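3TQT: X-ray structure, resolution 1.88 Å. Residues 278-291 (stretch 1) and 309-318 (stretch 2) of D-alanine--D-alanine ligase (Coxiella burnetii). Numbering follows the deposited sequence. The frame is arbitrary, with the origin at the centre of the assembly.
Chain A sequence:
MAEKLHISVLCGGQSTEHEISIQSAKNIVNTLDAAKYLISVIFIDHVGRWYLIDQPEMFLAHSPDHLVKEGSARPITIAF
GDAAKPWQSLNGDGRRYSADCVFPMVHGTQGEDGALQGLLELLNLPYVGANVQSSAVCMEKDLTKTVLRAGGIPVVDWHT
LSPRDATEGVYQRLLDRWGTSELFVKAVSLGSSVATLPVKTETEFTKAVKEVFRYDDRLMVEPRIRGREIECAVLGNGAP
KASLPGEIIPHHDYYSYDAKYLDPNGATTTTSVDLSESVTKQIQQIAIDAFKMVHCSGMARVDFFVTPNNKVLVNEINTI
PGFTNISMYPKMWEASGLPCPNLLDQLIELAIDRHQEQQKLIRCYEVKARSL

Stretch 1 (278-291) SVTKQIQQIAIDAF
Stretch 2 (309-318) NNKVLVNEIN

A helix packs on a strand here, and the two run in broadly the same direction. Residues 278-291 are helical throughout, with phi/psi near -62/-45 and an unbroken ladder of i to i+4 backbone hydrogen bonds from Gln282 N to Ser278 O (3.0 Å) through Phe291 N to Ala287 O (2.9 Å). Stretch 2 enters through a loop in which Asn310 takes a left-handed conformation (63/29), then extends as a strand from Val312 to Asn318, with one departure from extended geometry, a psi of -36° at Asn315. The axes approach to 9.2 Å and cross at -34°. The register pairs Val279 CA with Asn310 CA at 7.0 Å, Ile283 CA with Val312 CA at 6.7 Å, and Ile286 CA with Val314 CA at 8.0 Å.

Apolar packing carries the direct contact, which buries 408 Å² in all. Val312 (chi1 t) is its centre, with the largest covered area of any residue: its CG2 lies 4.1 Å from Val279 CG1, while its CG1 meets Ile283 CG1 at 3.8 Å and Ile286 CD1 at 4.0 Å. One beta-branched strand residue thus makes apolar contacts with three helix positions, spaced by four and three, the spacing that keeps side chains on one helical face. Val279 is t; Ile283 and Ile286 are both m,t. Farther along, Ile286 CG2 reaches Val314 CG2 (t) at 3.6 Å, and Ala290 CB meets Ile317 CD1 (m,t) at 4.0 Å, small against long. On the strand, Val312 and Val314 point toward the helix while Leu313 between them points away; past Asn315, the inward position falls at Ile317, three residues after Val314 rather than two.

No hydrogen bond joins the stretches directly; water supplies the polar link at the N-terminal end of the helix segment. Gln282 (m,t, chi3 64°) uses both ends of its amide. One water donates to Gln282 OE1 at 2.6 Å and accepts from Val312 N at 3.0 Å; another accepts from Gln282 NE2 at 3.0 Å and donates to Asn310 O at 2.6 Å. Val312 N and Asn310 O thereby gain hydrogen-bond partners without a direct hydrogen bond to the helix. Gln282 OE1 also lies 3.8 Å from Val312 CG2, and Asn310 OD1 sits 3.9 Å from Val279 CG2, so polar groups border the apolar patch here.

Within the helix, two side-chain hydrogen bonds span one turn each: Gln282 NE2 to Ser278 OG (3.2 Å), made by the same NE2 that donates to the second water, and Gln285 NE2 to Asp289 OD1 (2.9 Å), made by residues that do not touch the strand.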

ATOM      1  N   SER A 278      10.381 -33.980   2.671  1.00 46.42           N
ATOM      2  CA  SER A 278       9.211 -33.511   1.936  1.00 46.98           C
ATOM      3  C   SER A 278       8.608 -32.230   2.511  1.00 40.97           C
ATOM      4  O   SER A 278       8.338 -31.276   1.779  1.00 36.05           O
ATOM      5  CB  SER A 278       8.132 -34.595   1.891  1.00 48.80           C
ATOM      6  OG  SER A 278       6.912 -34.054   1.408  1.00 52.96           O
ATOM      7  N   VAL A 279       8.366 -32.218   3.816  1.00 37.93           N
ATOM      8  CA  VAL A 279       7.731 -31.070   4.440  1.00 36.94           C
ATOM      9  C   VAL A 279       8.649 -29.858   4.376  1.00 35.45           C
ATOM     10  O   VAL A 279       8.205 -28.758   4.056  1.00 33.39           O
ATOM     11  CB  VAL A 279       7.291 -31.371   5.886  1.00 35.51           C
ATOM     12  CG1 VAL A 279       6.895 -30.093   6.602  1.00 31.55           C
ATOM     13  CG2 VAL A 279       6.129 -32.345   5.874  1.00 42.41           C
ATOM     14  N   THR A 280       9.933 -30.064   4.658  1.00 34.90           N
ATOM     15  CA  THR A 280      10.912 -28.987   4.554  1.00 31.36           C
ATOM     16  C   THR A 280      10.852 -28.351   3.175  1.00 36.02           C
ATOM     17  O   THR A 280      10.776 -27.128   3.044  1.00 36.74           O
ATOM     18  CB  THR A 280      12.342 -29.495   4.790  1.00 35.04           C
ATOM     19  OG1 THR A 280      12.464 -29.982   6.131  1.00 39.53           O
ATOM     20  CG2 THR A 280      13.343 -28.372   4.579  1.00 39.97           C
ATOM     21  N   LYS A 281      10.890 -29.193   2.146  1.00 32.53           N
ATOM     22  CA  LYS A 281      10.840 -28.725   0.769  1.00 37.24           C
ATOM     23  C   LYS A 281       9.562 -27.947   0.477  1.00 35.94           C
ATOM     24  O   LYS A 281       9.589 -26.953  -0.243  1.00 31.29           O
ATOM     25  CB  LYS A 281      10.966 -29.898  -0.208  1.00 43.49           C
ATOM     26  CG  LYS A 281      12.332 -30.575  -0.204  1.00 59.52           C
ATOM     27  CD  LYS A 281      13.449 -29.589  -0.517  1.00 65.09           C
ATOM     28  CE  LYS A 281      14.794 -30.299  -0.631  1.00 70.87           C
ATOM     29  NZ  LYS A 281      15.897 -29.370  -1.027  1.00 71.48           N
ATOM     30  N   GLN A 282       8.442 -28.405   1.029  1.00 31.25           N
ATOM     31  CA  GLN A 282       7.167 -27.733   0.796  1.00 29.28           C
ATOM     32  C   GLN A 282       7.178 -26.360   1.441  1.00 27.26           C
ATOM     33  O   GLN A 282       6.832 -25.361   0.812  1.00 30.30           O
ATOM     34  CB  GLN A 282       6.013 -28.540   1.367  1.00 36.85           C
ATOM     35  CG  GLN A 282       5.590 -29.714   0.532  1.00 43.42           C
ATOM     36  CD  GLN A 282       4.452 -30.458   1.190  1.00 41.92           C
ATOM     37  OE1 GLN A 282       3.358 -29.918   1.363  1.00 40.39           O
ATOM     38  NE2 GLN A 282       4.711 -31.696   1.592  1.00 43.42           N
ATOM     39  N   ILE A 283       7.570 -26.321   2.707  1.00 26.37           N
ATOM     40  CA  ILE A 283       7.679 -25.060   3.421  1.00 28.25           C
ATOM     41  C   ILE A 283       8.508 -24.060   2.612  1.00 30.43           C
ATOM     42  O   ILE A 283       8.107 -22.920   2.399  1.00 23.39           O
ATOM     43  CB  ILE A 283       8.290 -25.282   4.808  1.00 29.85           C
ATOM     44  CG1 ILE A 283       7.303 -26.083   5.674  1.00 30.43           C
ATOM     45  CG2 ILE A 283       8.640 -23.940   5.447  1.00 27.74           C
ATOM     46  CD1 ILE A 283       7.863 -26.546   6.990  1.00 36.19           C
ATOM     47  N   GLN A 284       9.665 -24.497   2.143  1.00 27.02           N
ATOM     48  CA  GLN A 284      10.535 -23.602   1.402  1.00 29.59           C
ATOM     49  C   GLN A 284       9.890 -23.159   0.090  1.00 26.77           C
ATOM     50  O   GLN A 284       9.924 -21.974  -0.251  1.00 25.96           O
ATOM     51  CB  GLN A 284      11.906 -24.244   1.185  1.00 28.80           C
ATOM     52  CG  GLN A 284      12.725 -24.310   2.469  1.00 33.66           C
ATOM     53  CD  GLN A 284      13.979 -25.142   2.326  1.00 38.88           C
ATOM     54  OE1 GLN A 284      13.958 -26.221   1.740  1.00 35.73           O
ATOM     55  NE2 GLN A 284      15.082 -24.639   2.858  1.00 38.26           N
ATOM     56  N   GLN A 285       9.270 -24.089  -0.631  1.00 25.47           N
ATOM     57  CA  GLN A 285       8.719 -23.726  -1.929  1.00 26.56           C
ATOM     58  C   GLN A 285       7.513 -22.812  -1.801  1.00 23.67           C
ATOM     59  O   GLN A 285       7.362 -21.865  -2.573  1.00 28.93           O
ATOM     60  CB  GLN A 285       8.349 -24.943  -2.764  1.00 25.49           C
ATOM     61  CG  GLN A 285       7.944 -24.559  -4.187  1.00 37.16           C
ATOM     62  CD  GLN A 285       9.088 -23.923  -4.974  1.00 40.27           C
ATOM     63  OE1 GLN A 285      10.074 -24.587  -5.284  1.00 39.90           O
ATOM     64  NE2 GLN A 285       8.961 -22.628  -5.292  1.00 35.71           N
ATOM     65  N   ILE A 286       6.663 -23.097  -0.826  1.00 23.55           N
ATOM     66  CA  ILE A 286       5.468 -22.294  -0.610  1.00 21.23           C
ATOM     67  C   ILE A 286       5.865 -20.917  -0.101  1.00 21.28           C
ATOM     68  O   ILE A 286       5.275 -19.911  -0.491  1.00 22.20           O
ATOM     69  CB  ILE A 286       4.501 -22.966   0.386  1.00 24.41           C
ATOM     70  CG1 ILE A 286       3.976 -24.278  -0.206  1.00 30.69           C
ATOM     71  CG2 ILE A 286       3.328 -22.044   0.693  1.00 20.49           C
ATOM     72  CD1 ILE A 286       3.076 -25.037   0.728  1.00 33.54           C
ATOM     73  N   ALA A 287       6.877 -20.863   0.754  1.00 19.60           N
ATOM     74  CA  ALA A 287       7.369 -19.551   1.210  1.00 25.04           C
ATOM     75  C   ALA A 287       7.787 -18.677   0.022  1.00 19.23           C
ATOM     76  O   ALA A 287       7.434 -17.494  -0.054  1.00 19.37           O
ATOM     77  CB  ALA A 287       8.515 -19.710   2.202  1.00 21.85           C
ATOM     78  N   ILE A 288       8.538 -19.266  -0.904  1.00 20.26           N
ATOM     79  CA  ILE A 288       8.982 -18.562  -2.096  1.00 26.62           C
ATOM     80  C   ILE A 288       7.801 -18.189  -2.982  1.00 25.44           C
ATOM     81  O   ILE A 288       7.714 -17.066  -3.460  1.00 22.01           O
ATOM     82  CB  ILE A 288       9.978 -19.403  -2.906  1.00 21.70           C
ATOM     83  CG1 ILE A 288      11.338 -19.405  -2.211  1.00 19.95           C
ATOM     84  CG2 ILE A 288      10.092 -18.865  -4.316  1.00 26.59           C
ATOM     85  CD1 ILE A 288      12.243 -20.522  -2.680  1.00 25.57           C
ATOM     86  N   ASP A 289       6.885 -19.128  -3.189  1.00 25.47           N
ATOM     87  CA  ASP A 289       5.710 -18.853  -4.017  1.00 23.12           C
ATOM     88  C   ASP A 289       4.812 -17.771  -3.409  1.00 21.53           C
ATOM     89  O   ASP A 289       4.289 -16.919  -4.118  1.00 21.23           O
ATOM     90  CB  ASP A 289       4.907 -20.129  -4.248  1.00 27.24           C
ATOM     91  CG  ASP A 289       5.654 -21.140  -5.104  1.00 33.93           C
ATOM     92  OD1 ASP A 289       6.708 -20.788  -5.662  1.00 32.19           O
ATOM     93  OD2 ASP A 289       5.179 -22.280  -5.222  1.00 36.15           O
ATOM     94  N   ALA A 290       4.628 -17.825  -2.096  1.00 18.68           N
ATOM     95  CA  ALA A 290       3.833 -16.833  -1.386  1.00 20.09           C
ATOM     96  C   ALA A 290       4.478 -15.452  -1.520  1.00 18.39           C
ATOM     97  O   ALA A 290       3.807 -14.470  -1.779  1.00 16.21           O
ATOM     98  CB  ALA A 290       3.730 -17.217   0.087  1.00 19.68           C
ATOM     99  N   PHE A 291       5.786 -15.405  -1.285  1.00 19.24           N
ATOM    100  CA  PHE A 291       6.578 -14.192  -1.423  1.00 18.59           C
ATOM    101  C   PHE A 291       6.307 -13.568  -2.787  1.00 21.67           C
ATOM    102  O   PHE A 291       6.065 -12.364  -2.911  1.00 18.54           O
ATOM    103  CB  PHE A 291       8.054 -14.570  -1.296  1.00 19.96           C
ATOM    104  CG  PHE A 291       8.996 -13.393  -1.267  1.00 19.82           C
ATOM    105  CD1 PHE A 291       9.392 -12.835  -0.059  1.00 24.10           C
ATOM    106  CD2 PHE A 291       9.505 -12.875  -2.436  1.00 22.04           C
ATOM    107  CE1 PHE A 291      10.273 -11.768  -0.033  1.00 26.86           C
ATOM    108  CE2 PHE A 291      10.382 -11.811  -2.415  1.00 24.27           C
ATOM    109  CZ  PHE A 291      10.763 -11.257  -1.218  1.00 24.79           C
ATOM    110  N   ASN A 309      -1.086 -34.051  10.380  1.00 33.23           N
ATOM    111  CA  ASN A 309      -1.073 -34.804   9.132  1.00 38.65           C
ATOM    112  C   ASN A 309      -0.088 -34.226   8.118  1.00 38.79           C
ATOM    113  O   ASN A 309      -0.132 -34.559   6.935  1.00 36.51           O
ATOM    114  CB  ASN A 309      -2.472 -34.858   8.521  1.00 49.52           C
ATOM    115  CG  ASN A 309      -2.645 -36.033   7.580  1.00 61.84           C
ATOM    116  OD1 ASN A 309      -1.963 -37.053   7.706  1.00 57.80           O
ATOM    117  ND2 ASN A 309      -3.560 -35.898   6.628  1.00 69.72           N
ATOM    118  N   ASN A 310       0.798 -33.356   8.588  1.00 31.82           N
ATOM    119  CA  ASN A 310       1.799 -32.725   7.726  1.00 30.84           C
ATOM    120  C   ASN A 310       1.254 -31.828   6.611  1.00 31.49           C
ATOM    121  O   ASN A 310       1.884 -31.678   5.570  1.00 34.73           O
ATOM    122  CB  ASN A 310       2.734 -33.777   7.142  1.00 36.95           C
ATOM    123  CG  ASN A 310       3.627 -34.378   8.188  1.00 44.35           C
ATOM    124  OD1 ASN A 310       4.242 -33.659   8.974  1.00 53.03           O
ATOM    125  ND2 ASN A 310       3.686 -35.698   8.226  1.00 41.71           N
ATOM    126  N   LYS A 311       0.095 -31.224   6.822  1.00 30.55           N
ATOM    127  CA  LYS A 311      -0.380 -30.257   5.846  1.00 27.84           C
ATOM    128  C   LYS A 311       0.262 -28.907   6.148  1.00 23.40           C
ATOM    129  O   LYS A 311       0.209 -28.419   7.279  1.00 27.23           O
ATOM    130  CB  LYS A 311      -1.901 -30.161   5.866  1.00 30.25           C
ATOM    131  CG  LYS A 311      -2.477 -29.111   4.932  1.00 37.33           C
ATOM    132  CD  LYS A 311      -2.305 -29.464   3.458  1.00 50.04           C
ATOM    133  CE  LYS A 311      -2.866 -28.350   2.554  1.00 47.39           C
ATOM    134  NZ  LYS A 311      -2.582 -28.568   1.094  1.00 41.03           N
ATOM    135  N   VAL A 312       0.866 -28.311   5.127  1.00 27.37           N
ATOM    136  CA  VAL A 312       1.560 -27.041   5.280  1.00 23.93           C
ATOM    137  C   VAL A 312       0.645 -25.882   4.895  1.00 22.28           C
ATOM    138  O   VAL A 312       0.163 -25.803   3.765  1.00 24.97           O
ATOM    139  CB  VAL A 312       2.844 -27.031   4.439  1.00 20.92           C
ATOM    140  CG1 VAL A 312       3.623 -25.728   4.651  1.00 26.99           C
ATOM    141  CG2 VAL A 312       3.702 -28.234   4.800  1.00 25.49           C
ATOM    142  N   LEU A 313       0.422 -24.987   5.850  1.00 26.22           N
ATOM    143  CA  LEU A 313      -0.545 -23.911   5.712  1.00 22.07           C
ATOM    144  C   LEU A 313       0.089 -22.574   6.043  1.00 21.69           C
ATOM    145  O   LEU A 313       0.652 -22.394   7.129  1.00 23.97           O
ATOM    146  CB  LEU A 313      -1.716 -24.131   6.663  1.00 23.12           C
ATOM    147  CG  LEU A 313      -2.476 -25.442   6.495  1.00 23.48           C
ATOM    148  CD1 LEU A 313      -3.537 -25.587   7.599  1.00 26.75           C
ATOM    149  CD2 LEU A 313      -3.101 -25.501   5.096  1.00 29.06           C
ATOM    150  N   VAL A 314      -0.014 -21.633   5.115  1.00 19.82           N
ATOM    151  CA  VAL A 314       0.493 -20.302   5.390  1.00 21.53           C
ATOM    152  C   VAL A 314      -0.469 -19.633   6.357  1.00 23.82           C
ATOM    153  O   VAL A 314      -1.683 -19.700   6.180  1.00 24.69           O
ATOM    154  CB  VAL A 314       0.633 -19.446   4.112  1.00 22.83           C
ATOM    155  CG1 VAL A 314       1.079 -18.048   4.483  1.00 18.66           C
ATOM    156  CG2 VAL A 314       1.623 -20.083   3.142  1.00 20.86           C
ATOM    157  N   ASN A 315       0.069 -19.007   7.396  1.00 21.45           N
ATOM    158  CA  ASN A 315      -0.768 -18.173   8.248  1.00 20.91           C
ATOM    159  C   ASN A 315      -0.538 -16.685   8.034  1.00 20.05           C
ATOM    160  O   ASN A 315      -1.472 -15.889   8.110  1.00 23.14           O
ATOM    161  CB  ASN A 315      -0.546 -18.488   9.718  1.00 24.76           C
ATOM    162  CG  ASN A 315      -1.710 -18.032  10.582  1.00 36.03           C
ATOM    163  OD1 ASN A 315      -2.878 -18.183  10.199  1.00 34.24           O
ATOM    164  ND2 ASN A 315      -1.404 -17.461  11.741  1.00 37.24           N
ATOM    165  N   GLU A 316       0.712 -16.307   7.784  1.00 17.73           N
ATOM    166  CA  GLU A 316       1.054 -14.894   7.754  1.00 20.34           C
ATOM    167  C   GLU A 316       2.357 -14.673   6.986  1.00 19.29           C
ATOM    168  O   GLU A 316       3.211 -15.552   6.939  1.00 19.17           O
ATOM    169  CB  GLU A 316       1.186 -14.352   9.189  1.00 25.08           C
ATOM    170  CG  GLU A 316       1.557 -12.880   9.282  1.00 37.16           C
ATOM    171  CD  GLU A 316       1.446 -12.326  10.703  1.00 37.67           C
ATOM    172  OE1 GLU A 316       1.366 -13.124  11.657  1.00 35.84           O
ATOM    173  OE2 GLU A 316       1.430 -11.086  10.863  1.00 40.00           O
ATOM    174  N   ILE A 317       2.473 -13.506   6.361  1.00 14.77           N
ATOM    175  CA  ILE A 317       3.746 -13.051   5.782  1.00 14.57           C
ATOM    176  C   ILE A 317       4.134 -11.745   6.454  1.00 17.56           C
ATOM    177  O   ILE A 317       3.368 -10.787   6.437  1.00 22.22           O
ATOM    178  CB  ILE A 317       3.620 -12.813   4.259  1.00 13.72           C
ATOM    179  CG1 ILE A 317       3.053 -14.078   3.597  1.00 14.74           C
ATOM    180  CG2 ILE A 317       5.003 -12.402   3.652  1.00 14.99           C
ATOM    181  CD1 ILE A 317       2.789 -13.941   2.116  1.00 21.13           C
ATOM    182  N   ASN A 318       5.319 -11.713   7.046  1.00 21.52           N
ATOM    183  CA  ASN A 318       5.788 -10.552   7.786  1.00 24.93           C
ATOM    184  C   ASN A 318       6.892  -9.888   7.004  1.00 19.86           C
ATOM    185  O   ASN A 318       7.933 -10.509   6.784  1.00 20.61           O
ATOM    186  CB  ASN A 318       6.372 -10.993   9.122  1.00 27.23           C
ATOM    187  CG  ASN A 318       5.375 -11.714   9.964  1.00 39.22           C
ATOM    188  OD1 ASN A 318       4.561 -11.092  10.644  1.00 51.32           O
ATOM    189  ND2 ASN A 318       5.405 -13.041   9.910  1.00 45.76           N
TER
HETATM  190  O   HOH W   1       1.052 -29.817   2.543  1.00 32.96           O
HETATM  191  O   HOH W   2       2.971 -33.029   3.569  1.00 42.99           O